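Tryparedoxin II (Crithidia fasciculata, PDB 1I5G) probably carries reducing equivalents from trypanothione to target proteins as a thioredoxin-like thiol-disulfide oxidoreductase, and binds glutathionylspermidine. Local coordinates at residues D52-H57 and M84-L89. The protein carries 1 engineered substitution. Sequence-based numbering, arbitrary orientation.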
ATOM      1  N   ASP A  52      -1.113  -2.318  13.158  1.00  6.44           N
ATOM      2  CA  ASP A  52      -1.744  -3.301  14.034  1.00  7.24           C
ATOM      3  C   ASP A  52      -2.599  -4.223  13.179  1.00  7.18           C
ATOM      4  O   ASP A  52      -2.652  -5.454  13.349  1.00  7.40           O
ATOM      5  CB  ASP A  52      -2.586  -2.624  15.124  1.00 10.42           C
ATOM      6  CG  ASP A  52      -1.763  -1.891  16.191  1.00 12.74           C
ATOM      7  OD1 ASP A  52      -0.536  -2.120  16.284  1.00 14.98           O
ATOM      8  OD2 ASP A  52      -2.380  -1.096  16.934  1.00 16.03           O
ATOM      9  N   PHE A  53      -3.331  -3.703  12.191  1.00  5.44           N
ATOM     10  CA  PHE A  53      -4.195  -4.467  11.302  1.00  4.79           C
ATOM     11  C   PHE A  53      -3.390  -5.477  10.486  1.00  5.66           C
ATOM     12  O   PHE A  53      -3.791  -6.634  10.335  1.00  4.88           O
ATOM     13  CB  PHE A  53      -4.946  -3.519  10.360  1.00  5.04           C
ATOM     14  CG  PHE A  53      -6.070  -4.188   9.629  1.00  4.81           C
ATOM     15  CD1 PHE A  53      -5.851  -4.830   8.418  1.00  4.51           C
ATOM     16  CD2 PHE A  53      -7.357  -4.191  10.146  1.00  4.46           C
ATOM     17  CE1 PHE A  53      -6.870  -5.441   7.756  1.00  5.03           C
ATOM     18  CE2 PHE A  53      -8.394  -4.803   9.492  1.00  4.97           C
ATOM     19  CZ  PHE A  53      -8.138  -5.439   8.287  1.00  4.75           C
ATOM     20  N   TYR A  54      -2.265  -5.014   9.967  1.00  4.10           N
ATOM     21  CA  TYR A  54      -1.364  -5.847   9.191  1.00  4.41           C
ATOM     22  C   TYR A  54      -0.792  -6.992  10.042  1.00  5.54           C
ATOM     23  O   TYR A  54      -0.751  -8.130   9.608  1.00  5.98           O
ATOM     24  CB  TYR A  54      -0.230  -5.020   8.663  1.00  4.45           C
ATOM     25  CG  TYR A  54       0.747  -5.640   7.727  1.00  4.32           C
ATOM     26  CD1 TYR A  54       0.501  -5.752   6.366  1.00  3.79           C
ATOM     27  CD2 TYR A  54       1.950  -6.122   8.195  1.00  4.68           C
ATOM     28  CE1 TYR A  54       1.380  -6.289   5.486  1.00  3.99           C
ATOM     29  CE2 TYR A  54       2.869  -6.674   7.311  1.00  4.70           C
ATOM     30  CZ  TYR A  54       2.582  -6.767   5.945  1.00  4.40           C
ATOM     31  OH  TYR A  54       3.527  -7.305   5.092  1.00  5.53           O
ATOM     32  N   LYS A  55      -0.350  -6.684  11.262  1.00  6.68           N
ATOM     33  CA  LYS A  55       0.199  -7.754  12.095  1.00  8.16           C
ATOM     34  C   LYS A  55      -0.888  -8.761  12.412  1.00  8.91           C
ATOM     35  O   LYS A  55      -0.673  -9.968  12.417  1.00  8.67           O
ATOM     36  CB  LYS A  55       0.787  -7.154  13.369  1.00 11.26           C
ATOM     37  CG  LYS A  55       1.995  -6.287  13.093  1.00 14.54           C
ATOM     38  CD  LYS A  55       2.534  -5.666  14.383  1.00 17.13           C
ATOM     39  CE  LYS A  55       3.679  -4.693  14.216  1.00 18.27           C
ATOM     40  NZ  LYS A  55       3.942  -3.920  15.474  1.00 20.61           N
ATOM     41  N   ALA A  56      -2.103  -8.310  12.676  1.00  6.33           N
ATOM     42  CA  ALA A  56      -3.179  -9.219  13.019  1.00  7.52           C
ATOM     43  C   ALA A  56      -3.656 -10.102  11.883  1.00  7.21           C
ATOM     44  O   ALA A  56      -3.961 -11.285  12.053  1.00  8.29           O
ATOM     45  CB  ALA A  56      -4.351  -8.430  13.588  1.00  7.25           C
ATOM     46  N   HIS A  57      -3.731  -9.528  10.679  1.00  5.92           N
ATOM     47  CA  HIS A  57      -4.484 -10.109   9.572  1.00  5.20           C
ATOM     48  C   HIS A  57      -3.760 -10.390   8.255  1.00  4.43           C
ATOM     49  O   HIS A  57      -4.350 -11.076   7.426  1.00  5.44           O
ATOM     50  CB  HIS A  57      -5.689  -9.204   9.275  1.00  5.85           C
ATOM     51  CG  HIS A  57      -6.545  -8.893  10.464  1.00  5.66           C
ATOM     52  ND1 HIS A  57      -7.175  -9.881  11.189  1.00  7.97           N
ATOM     53  CD2 HIS A  57      -6.890  -7.714  11.035  1.00  6.45           C
ATOM     54  CE1 HIS A  57      -7.854  -9.307  12.167  1.00  8.15           C
ATOM     55  NE2 HIS A  57      -7.710  -7.992  12.102  1.00  6.94           N
ATOM     56  N   MET A  84       7.531   1.028   9.020  1.00  5.84           N
ATOM     57  CA  MET A  84       6.486   0.138   8.494  1.00  6.15           C
ATOM     58  C   MET A  84       6.983  -1.254   8.210  1.00  6.05           C
ATOM     59  O   MET A  84       8.140  -1.412   7.798  1.00  6.54           O
ATOM     60  CB  MET A  84       5.959   0.748   7.191  1.00  5.08           C
ATOM     61  CG  MET A  84       5.407   2.139   7.343  1.00  4.74           C
ATOM     62  SD  MET A  84       5.017   2.898   5.731  1.00  4.07           S
ATOM     63  CE  MET A  84       4.556   4.509   6.253  1.00  5.76           C
ATOM     64  N   PRO A  85       6.139  -2.264   8.417  1.00  5.71           N
ATOM     65  CA  PRO A  85       6.528  -3.659   8.225  1.00  6.23           C
ATOM     66  C   PRO A  85       6.295  -4.257   6.855  1.00  5.41           C
ATOM     67  O   PRO A  85       6.639  -5.420   6.637  1.00  7.61           O
ATOM     68  CB  PRO A  85       5.656  -4.341   9.288  1.00  6.56           C
ATOM     69  CG  PRO A  85       4.378  -3.551   9.160  1.00  6.38           C
ATOM     70  CD  PRO A  85       4.777  -2.138   8.951  1.00  6.49           C
ATOM     71  N   TRP A  86       5.707  -3.467   5.938  1.00  4.09           N
ATOM     72  CA  TRP A  86       5.218  -3.978   4.657  1.00  4.26           C
ATOM     73  C   TRP A  86       6.093  -3.557   3.490  1.00  2.96           C
ATOM     74  O   TRP A  86       7.271  -3.282   3.710  1.00  4.21           O
ATOM     75  CB  TRP A  86       3.744  -3.589   4.492  1.00  3.47           C
ATOM     76  CG  TRP A  86       3.488  -2.157   4.757  1.00  2.87           C
ATOM     77  CD1 TRP A  86       3.988  -1.063   4.089  1.00  2.95           C
ATOM     78  CD2 TRP A  86       2.671  -1.618   5.780  1.00  3.48           C
ATOM     79  NE1 TRP A  86       3.536   0.104   4.633  1.00  2.95           N
ATOM     80  CE2 TRP A  86       2.707  -0.208   5.686  1.00  3.44           C
ATOM     81  CE3 TRP A  86       1.887  -2.202   6.797  1.00  4.22           C
ATOM     82  CZ2 TRP A  86       2.003   0.616   6.567  1.00  3.46           C
ATOM     83  CZ3 TRP A  86       1.185  -1.379   7.641  1.00  4.20           C
ATOM     84  CH2 TRP A  86       1.252  -0.012   7.549  1.00  4.53           C
ATOM     85  N   LEU A  87       5.606  -3.511   2.267  1.00  2.69           N
ATOM     86  CA  LEU A  87       6.376  -3.226   1.073  1.00  2.66           C
ATOM     87  C   LEU A  87       6.296  -1.743   0.724  1.00  2.26           C
ATOM     88  O   LEU A  87       5.460  -1.000   1.262  1.00  3.05           O
ATOM     89  CB  LEU A  87       5.843  -4.043  -0.104  1.00  3.22           C
ATOM     90  CG  LEU A  87       5.793  -5.560   0.125  1.00  5.27           C
ATOM     91  CD1 LEU A  87       5.369  -6.273  -1.137  1.00  5.89           C
ATOM     92  CD2 LEU A  87       7.136  -6.126   0.673  1.00  5.62           C
ATOM     93  N   ALA A  88       7.158  -1.307  -0.185  1.00  3.15           N
ATOM     94  CA  ALA A  88       7.030   0.031  -0.720  1.00  2.69           C
ATOM     95  C   ALA A  88       7.445   0.065  -2.163  1.00  2.16           C
ATOM     96  O   ALA A  88       8.356  -0.613  -2.625  1.00  3.14           O
ATOM     97  CB  ALA A  88       7.860   1.038   0.068  1.00  3.40           C
ATOM     98  N   LEU A  89       6.766   0.910  -2.921  1.00  2.53           N
ATOM     99  CA  LEU A  89       7.238   1.315  -4.255  1.00  2.55           C
ATOM    100  C   LEU A  89       8.492   2.163  -3.986  1.00  2.75           C
ATOM    101  O   LEU A  89       8.419   3.093  -3.178  1.00  3.08           O
ATOM    102  CB  LEU A  89       6.161   2.139  -4.988  1.00  2.76           C
ATOM    103  CG  LEU A  89       6.612   2.557  -6.397  1.00  3.15           C
ATOM    104  CD1 LEU A  89       6.619   1.359  -7.320  1.00  5.00           C
ATOM    105  CD2 LEU A  89       5.623   3.606  -6.923  1.00  3.28           C
TER
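Tyr54 turns one face of its phenol ring to the edge of the Trp86 indole, a T-shaped (edge-to-face) pair that joins the last turns of helix 41-57 to the loop leading into strand 87-88 of the thioredoxin fold. The ring planes stand at 76°, and the centroid of the indole six-membered ring lies 5.4 Å from that of the phenol. Trp86 CE3 makes the closest ring contact, 3.7 Å from Tyr54 CG, well off the phenol centre. Further out along the ring, Trp86 CB settles over the hydroxyl-bearing half in an off-centre CH-pi contact, 4.1 Å from the Tyr54 ring centroid. Both approaches depend on how Tyr54 leaves the helix: with CG anti to its backbone N (chi1 -174°), the side chain reaches across to the loop, and one face of the ring spans Trp86 from CE3 to CB. The indole itself is wedged against helix 41-57, where it also touches Leu50 and Ile51, and against Val65 on strand 63-69. One of its faces carries Met84 CB and Pro85 CD, so the loop folds back over the tryptophan it contains. At the far end of Tyr54, OH is hydrogen-bonded to Glu64, which ties the phenol to strand 63-69 as well. Pro85 meets the tyrosine obliquely, its CG 3.7 Å from Tyr54 CD2.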